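Local coordinates for YesW protein (Bacillus subtilis, PDB 2ZUX) that cleaves the rhamnogalacturonan backbone of plant cell-wall pectin by endo-type elimination, as a secreted family 11 polysaccharide lyase that needs calcium or manganese, at residues 181-185 and 548-552; 326-330 and 553-558. All blocks are in the same frame, centred on the assembly; numbering follows the deposited sequence.

Interaction 1: residues 181-185 and 548-552. With CA (calcium ion), chain G.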
loop_
_atom_site.group_PDB
_atom_site.type_symbol
_atom_site.label_atom_id
_atom_site.label_comp_id
_atom_site.label_asym_id
_atom_site.label_seq_id
_atom_site.Cartn_x
_atom_site.Cartn_y
_atom_site.Cartn_z
ATOM N N PHE A 181 1.722 2.813 9.813
ATOM C CA PHE A 181 0.416 2.407 10.339
ATOM C C PHE A 181 -0.239 1.295 9.544
ATOM O O PHE A 181 -0.348 1.358 8.321
ATOM C CB PHE A 181 -0.512 3.616 10.551
ATOM C CG PHE A 181 -0.847 4.393 9.292
ATOM C CD1 PHE A 181 -2.090 4.248 8.689
ATOM C CD2 PHE A 181 0.060 5.296 8.734
ATOM C CE1 PHE A 181 -2.413 4.968 7.542
ATOM C CE2 PHE A 181 -0.257 6.008 7.575
ATOM C CZ PHE A 181 -1.490 5.840 6.983
ATOM N N MET A 182 -0.649 0.256 10.266
ATOM C CA MET A 182 -1.256 -0.922 9.668
ATOM C C MET A 182 -2.747 -0.917 9.909
ATOM O O MET A 182 -3.203 -0.780 11.045
ATOM C CB MET A 182 -0.634 -2.195 10.242
ATOM C CG MET A 182 0.776 -2.471 9.738
ATOM S SD MET A 182 0.861 -2.662 7.939
ATOM C CE MET A 182 1.776 -1.191 7.469
ATOM N N VAL A 183 -3.496 -1.073 8.829
ATOM C CA VAL A 183 -4.952 -1.127 8.909
ATOM C C VAL A 183 -5.387 -2.485 8.391
ATOM O O VAL A 183 -5.122 -2.829 7.239
ATOM C CB VAL A 183 -5.612 0.008 8.086
ATOM C CG1 VAL A 183 -7.129 -0.030 8.246
ATOM C CG2 VAL A 183 -5.052 1.374 8.495
ATOM N N TYR A 184 -6.042 -3.270 9.241
ATOM C CA TYR A 184 -6.374 -4.634 8.853
ATOM C C TYR A 184 -7.291 -5.242 9.882
ATOM O O TYR A 184 -7.254 -4.869 11.052
ATOM C CB TYR A 184 -5.098 -5.493 8.740
ATOM C CG TYR A 184 -5.203 -6.522 7.638
ATOM C CD1 TYR A 184 -4.931 -6.174 6.318
ATOM C CD2 TYR A 184 -5.591 -7.839 7.905
ATOM C CE1 TYR A 184 -5.041 -7.097 5.297
ATOM C CE2 TYR A 184 -5.715 -8.773 6.877
ATOM C CZ TYR A 184 -5.429 -8.393 5.576
ATOM O OH TYR A 184 -5.544 -9.283 4.527
ATOM N N ASP A 185 -8.110 -6.192 9.434
ATOM C CA ASP A 185 -8.896 -7.002 10.358
ATOM C C ASP A 185 -7.990 -8.101 10.912
ATOM O O ASP A 185 -7.955 -9.216 10.388
ATOM C CB ASP A 185 -10.121 -7.589 9.658
ATOM C CG ASP A 185 -10.985 -8.419 10.579
ATOM O OD1 ASP A 185 -10.823 -8.330 11.816
ATOM O OD2 ASP A 185 -11.825 -9.174 10.034
ATOM N N ARG A 548 -3.442 -7.212 -1.774
ATOM C CA ARG A 548 -4.102 -6.685 -0.575
ATOM C C ARG A 548 -3.076 -6.297 0.478
ATOM O O ARG A 548 -3.212 -5.281 1.171
ATOM C CB ARG A 548 -5.092 -7.705 0.000
ATOM C CG ARG A 548 -5.778 -7.274 1.303
ATOM C CD ARG A 548 -6.594 -6.027 1.050
ATOM N NE ARG A 548 -7.195 -5.407 2.238
ATOM C CZ ARG A 548 -6.627 -4.443 2.963
ATOM N NH1 ARG A 548 -5.384 -4.035 2.702
ATOM N NH2 ARG A 548 -7.292 -3.915 3.986
ATOM N N LEU A 549 -2.051 -7.128 0.618
ATOM C CA LEU A 549 -0.987 -6.845 1.573
ATOM C C LEU A 549 -0.162 -5.634 1.148
ATOM O O LEU A 549 0.280 -4.873 2.002
ATOM C CB LEU A 549 -0.101 -8.076 1.807
ATOM C CG LEU A 549 -0.871 -9.297 2.332
ATOM C CD1 LEU A 549 0.086 -10.462 2.529
ATOM C CD2 LEU A 549 -1.610 -8.990 3.624
ATOM N N GLY A 550 0.029 -5.461 -0.159
ATOM C CA GLY A 550 0.682 -4.260 -0.695
ATOM C C GLY A 550 -0.050 -2.971 -0.354
ATOM O O GLY A 550 0.582 -1.948 -0.052
ATOM N N ILE A 551 -1.377 -3.019 -0.356
ATOM C CA ILE A 551 -2.144 -1.833 0.022
ATOM C C ILE A 551 -1.909 -1.534 1.504
ATOM O O ILE A 551 -1.727 -0.375 1.882
ATOM C CB ILE A 551 -3.642 -1.978 -0.316
ATOM C CG1 ILE A 551 -3.827 -2.208 -1.824
ATOM C CG2 ILE A 551 -4.416 -0.751 0.166
ATOM C CD1 ILE A 551 -3.074 -1.236 -2.735
ATOM N N ALA A 552 -1.847 -2.573 2.334
ATOM C CA ALA A 552 -1.570 -2.353 3.750
ATOM C C ALA A 552 -0.207 -1.699 3.994
ATOM O O ALA A 552 -0.103 -0.849 4.871
ATOM C CB ALA A 552 -1.707 -3.650 4.547
HETATM CA CA CA G . -11.284 -6.894 13.727
HETATM O O HOH W 1 -2.066 0.006 6.475
HETATM O O HOH W 2 -4.874 -2.015 4.639
HETATM O O HOH W 3 -12.672 -5.851 15.456
#

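Interaction 2: residues 326-330 and 553-558. With CA (calcium ion), chain D; CA (calcium ion), chain C; RAM (alpha-L-rhamnopyranose), chain M.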
loop_
_atom_site.group_PDB
_atom_site.type_symbol
_atom_site.label_atom_id
_atom_site.label_comp_id
_atom_site.label_asym_id
_atom_site.label_seq_id
_atom_site.Cartn_x
_atom_site.Cartn_y
_atom_site.Cartn_z
ATOM N N HIS A 326 13.982 1.224 2.407
ATOM C CA HIS A 326 12.912 2.061 2.981
ATOM C C HIS A 326 11.521 1.529 2.613
ATOM O O HIS A 326 10.584 2.304 2.415
ATOM C CB HIS A 326 12.975 3.500 2.465
ATOM C CG HIS A 326 14.328 4.132 2.527
ATOM N ND1 HIS A 326 14.920 4.545 3.703
ATOM C CD2 HIS A 326 15.189 4.450 1.537
ATOM C CE1 HIS A 326 16.092 5.091 3.430
ATOM N NE2 HIS A 326 16.272 5.056 2.120
ATOM N N ASN A 327 11.405 0.212 2.493
ATOM C CA ASN A 327 10.171 -0.453 2.085
ATOM C C ASN A 327 10.396 -1.953 2.204
ATOM O O ASN A 327 11.520 -2.407 2.392
ATOM C CB ASN A 327 9.699 -0.029 0.668
ATOM C CG ASN A 327 10.835 0.401 -0.254
ATOM O OD1 ASN A 327 10.979 1.597 -0.580
ATOM N ND2 ASN A 327 11.634 -0.550 -0.687
ATOM N N LEU A 328 9.315 -2.713 2.129
ATOM C CA LEU A 328 9.379 -4.171 2.158
ATOM C C LEU A 328 8.231 -4.729 1.321
ATOM O O LEU A 328 7.347 -3.982 0.896
ATOM C CB LEU A 328 9.347 -4.707 3.600
ATOM C CG LEU A 328 8.285 -4.235 4.594
ATOM C CD1 LEU A 328 6.875 -4.679 4.215
ATOM C CD2 LEU A 328 8.629 -4.738 5.985
ATOM N N SER A 329 8.262 -6.030 1.062
ATOM C CA SER A 329 7.139 -6.722 0.443
ATOM C C SER A 329 6.809 -7.954 1.266
ATOM O O SER A 329 7.630 -8.419 2.063
ATOM C CB SER A 329 7.468 -7.176 -0.977
ATOM O OG SER A 329 7.955 -6.119 -1.793
ATOM N N ILE A 330 5.601 -8.476 1.068
ATOM C CA ILE A 330 5.135 -9.670 1.774
ATOM C C ILE A 330 4.478 -10.583 0.759
ATOM O O ILE A 330 3.580 -10.157 0.033
ATOM C CB ILE A 330 4.077 -9.321 2.847
ATOM C CG1 ILE A 330 4.550 -8.201 3.774
ATOM C CG2 ILE A 330 3.678 -10.576 3.628
ATOM C CD1 ILE A 330 5.605 -8.610 4.751
ATOM N N TRP A 553 0.827 -2.079 3.233
ATOM C CA TRP A 553 2.139 -1.453 3.435
ATOM C C TRP A 553 2.429 -0.264 2.522
ATOM O O TRP A 553 3.518 0.307 2.601
ATOM C CB TRP A 553 3.323 -2.452 3.448
ATOM C CG TRP A 553 3.495 -3.377 2.263
ATOM C CD1 TRP A 553 3.440 -4.743 2.314
ATOM C CD2 TRP A 553 3.831 -3.044 0.893
ATOM N NE1 TRP A 553 3.692 -5.273 1.082
ATOM C CE2 TRP A 553 3.913 -4.261 0.184
ATOM C CE3 TRP A 553 4.026 -1.839 0.190
ATOM C CZ2 TRP A 553 4.204 -4.320 -1.183
ATOM C CZ3 TRP A 553 4.300 -1.900 -1.178
ATOM C CH2 TRP A 553 4.380 -3.138 -1.843
ATOM N N GLN A 554 1.470 0.142 1.688
ATOM C CA GLN A 554 1.760 1.230 0.751
ATOM C C GLN A 554 2.279 2.488 1.451
ATOM O O GLN A 554 3.212 3.140 0.964
ATOM C CB GLN A 554 0.562 1.578 -0.131
ATOM C CG GLN A 554 0.957 2.508 -1.276
ATOM C CD GLN A 554 -0.169 2.701 -2.261
ATOM O OE1 GLN A 554 -0.638 3.823 -2.481
ATOM N NE2 GLN A 554 -0.630 1.602 -2.855
ATOM N N ASN A 555 1.706 2.819 2.601
ATOM C CA ASN A 555 2.119 4.035 3.303
ATOM C C ASN A 555 3.543 3.998 3.812
ATOM O O ASN A 555 4.139 5.044 4.025
ATOM C CB ASN A 555 1.162 4.373 4.465
ATOM C CG ASN A 555 1.265 3.396 5.632
ATOM O OD1 ASN A 555 0.521 2.401 5.699
ATOM N ND2 ASN A 555 2.118 3.698 6.579
ATOM N N ILE A 556 4.075 2.809 4.073
ATOM C CA ILE A 556 5.276 2.766 4.888
ATOM C C ILE A 556 6.473 3.416 4.213
ATOM O O ILE A 556 6.723 3.232 3.005
ATOM C CB ILE A 556 5.609 1.369 5.437
ATOM C CG1 ILE A 556 6.248 0.490 4.369
ATOM C CG2 ILE A 556 4.372 0.731 6.080
ATOM C CD1 ILE A 556 6.710 -0.858 4.892
ATOM N N ALA A 557 7.182 4.201 5.022
ATOM C CA ALA A 557 8.417 4.866 4.614
ATOM C C ALA A 557 8.307 5.363 3.169
ATOM O O ALA A 557 7.430 6.192 2.881
ATOM C CB ALA A 557 9.626 3.957 4.854
ATOM N N TYR A 558 9.172 4.918 2.261
ATOM C CA TYR A 558 9.063 5.356 0.873
ATOM C C TYR A 558 8.096 4.486 0.087
ATOM O O TYR A 558 8.458 3.437 -0.453
ATOM C CB TYR A 558 10.435 5.438 0.202
ATOM C CG TYR A 558 11.360 6.499 0.789
ATOM C CD1 TYR A 558 10.877 7.530 1.601
ATOM C CD2 TYR A 558 12.727 6.470 0.520
ATOM C CE1 TYR A 558 11.744 8.501 2.124
ATOM C CE2 TYR A 558 13.591 7.434 1.044
ATOM C CZ TYR A 558 13.083 8.436 1.855
ATOM O OH TYR A 558 13.898 9.405 2.396
HETATM CA CA CA D . 5.273 6.973 3.502
HETATM CA CA CA C . 18.060 5.091 0.912
HETATM C C1 RAM M . 10.636 12.651 2.288
HETATM C C2 RAM M . 11.613 12.162 1.222
HETATM C C3 RAM M . 11.553 13.044 -0.031
HETATM C C4 RAM M . 11.729 14.523 0.326
HETATM C C5 RAM M . 10.725 14.918 1.411
HETATM C C6 RAM M . 10.978 16.347 1.873
HETATM O O1 RAM M . 9.311 12.361 1.902
HETATM O O2 RAM M . 12.910 12.183 1.784
HETATM O O3 RAM M . 12.537 12.653 -0.969
HETATM O O4 RAM M . 11.589 15.318 -0.838
HETATM O O5 RAM M . 10.801 14.040 2.534
HETATM O O HOH W 4 3.641 -7.611 -0.731
HETATM O O HOH W 5 19.284 6.014 2.450
HETATM O O HOH W 6 17.735 7.075 0.227
HETATM O O HOH W 7 6.279 9.051 3.439
HETATM O O HOH W 8 5.647 7.020 5.858
#

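Interaction 1: residues 181-185 and 548-552
Tyr184 and Arg548 pass each other in opposite senses where strand 182-184, the first strand of a four-stranded propeller blade, meets helix 547-553 near the middle of this beta-propeller lyase. The two short segments run at 140° to each other, with axes 9.0 Å apart at closest approach. That spacing is bridged by side chains and water; no direct hydrogen bond joins the segments.

The phenol ring brings CE1 over the centre of one guanidinium face, 3.9 Å from Arg548 CZ. The planes are inclined by 52°, so the CE1 and CD1 side of the ring bears on the guanidinium without a parallel stack. Arg548 reaches this place with CG anti to its backbone N (chi1 177°) and a bend at chi2 that leads the chain back alongside the ring. At the far end of the side chain, Tyr184 OH lies 4.0 Å from Leu549 CD2, while its polar partner is the hydroxyl of Tyr274. The guanidinium has a second role, because NH2 forms a salt bridge with Glu6; that carboxylate probably balances the buried charge.

Met182 folds at chi2 and chi3, which carries its methyl CE to 3.2 Å from Ala552 O, with SD 4.4 Å from the Ala552 methyl CB. Asp185, just after the strand, turns from the helix and binds calcium through OD1, in a site shared with Asp187, Asp189, Lys191, Glu193 and a water.

Two waters supply the polar link. One accepts from Arg548 NH1 and donates to Val183 O at 2.7 Å. The other accepts from Val183 N and donates both to Phe181 O and, at 2.7 Å, to Ala552 O.

Interaction 2: residues 326-330 and 553-558
His326 lies beside Tyr558, the two side chains pointing the same way, where a loop leading into strand 329-331 of one propeller blade meets the loop 553-558, which opens with a type I beta turn from Trp553 to Ile556. Tyr558 CE2 sits over one imidazole face, offset toward the rim; the planes are 50° apart and the centroids 4.4 Å. His326 NE2 binds calcium at 2.2 Å, together with His362, Asp364 and Glu385, and ND1 is hydrogen-bonded to Tyr288. His326 O accepts the backbone N of Tyr558 at 3.0 Å in its carbonyl plane, with an N-H...O angle of 145°. Leu328 then sets CG 3.7 Å from Ile556 CD1, the two side chains crossing nearly at right angles, while its O stands over the centre of the Trp553 indole, 3.5 Å from CE2. Trp553 CG lies between its backbone N and carbonyl carbon (chi1 55°), which turns the indole under Leu328 O and alongside Ile330. Ile330 CG1 packs 3.9 Å from Trp553 CD1, and a water accepts from both Ile330 N and Trp553 NE1. A leucine in place of Trp553 would probably leave this water without its indole donor and open a gap beneath the Leu328 carbonyl. Asn555 O and Ala557 O bind a second calcium, so two metal sites probably help to position Tyr558, a substrate-binding residue.

Interactions 1 and 2 share one continuous piece of chain, 548-558: helix residues meet strand 182-184, and the loop directly after them meets 326-330. Their centres are 10 Å apart, and they touch where Met182 CE lies 3.5 Å from Ile556 CG2 and Leu549 CD1 3.8 Å from Ile330 CG2. Each blade segment also contributes a calcium ligand, Asp185 in one and His326 in the other, while the loop 553-558 contributes to a third site with Asp116 and Asn559. One bound rhamnose adjoins interaction 2: Tyr558 OH is 3.0 Å from its O2. The Phe181 side chain of interaction 1 is about 12 Å from a bound rhamnose.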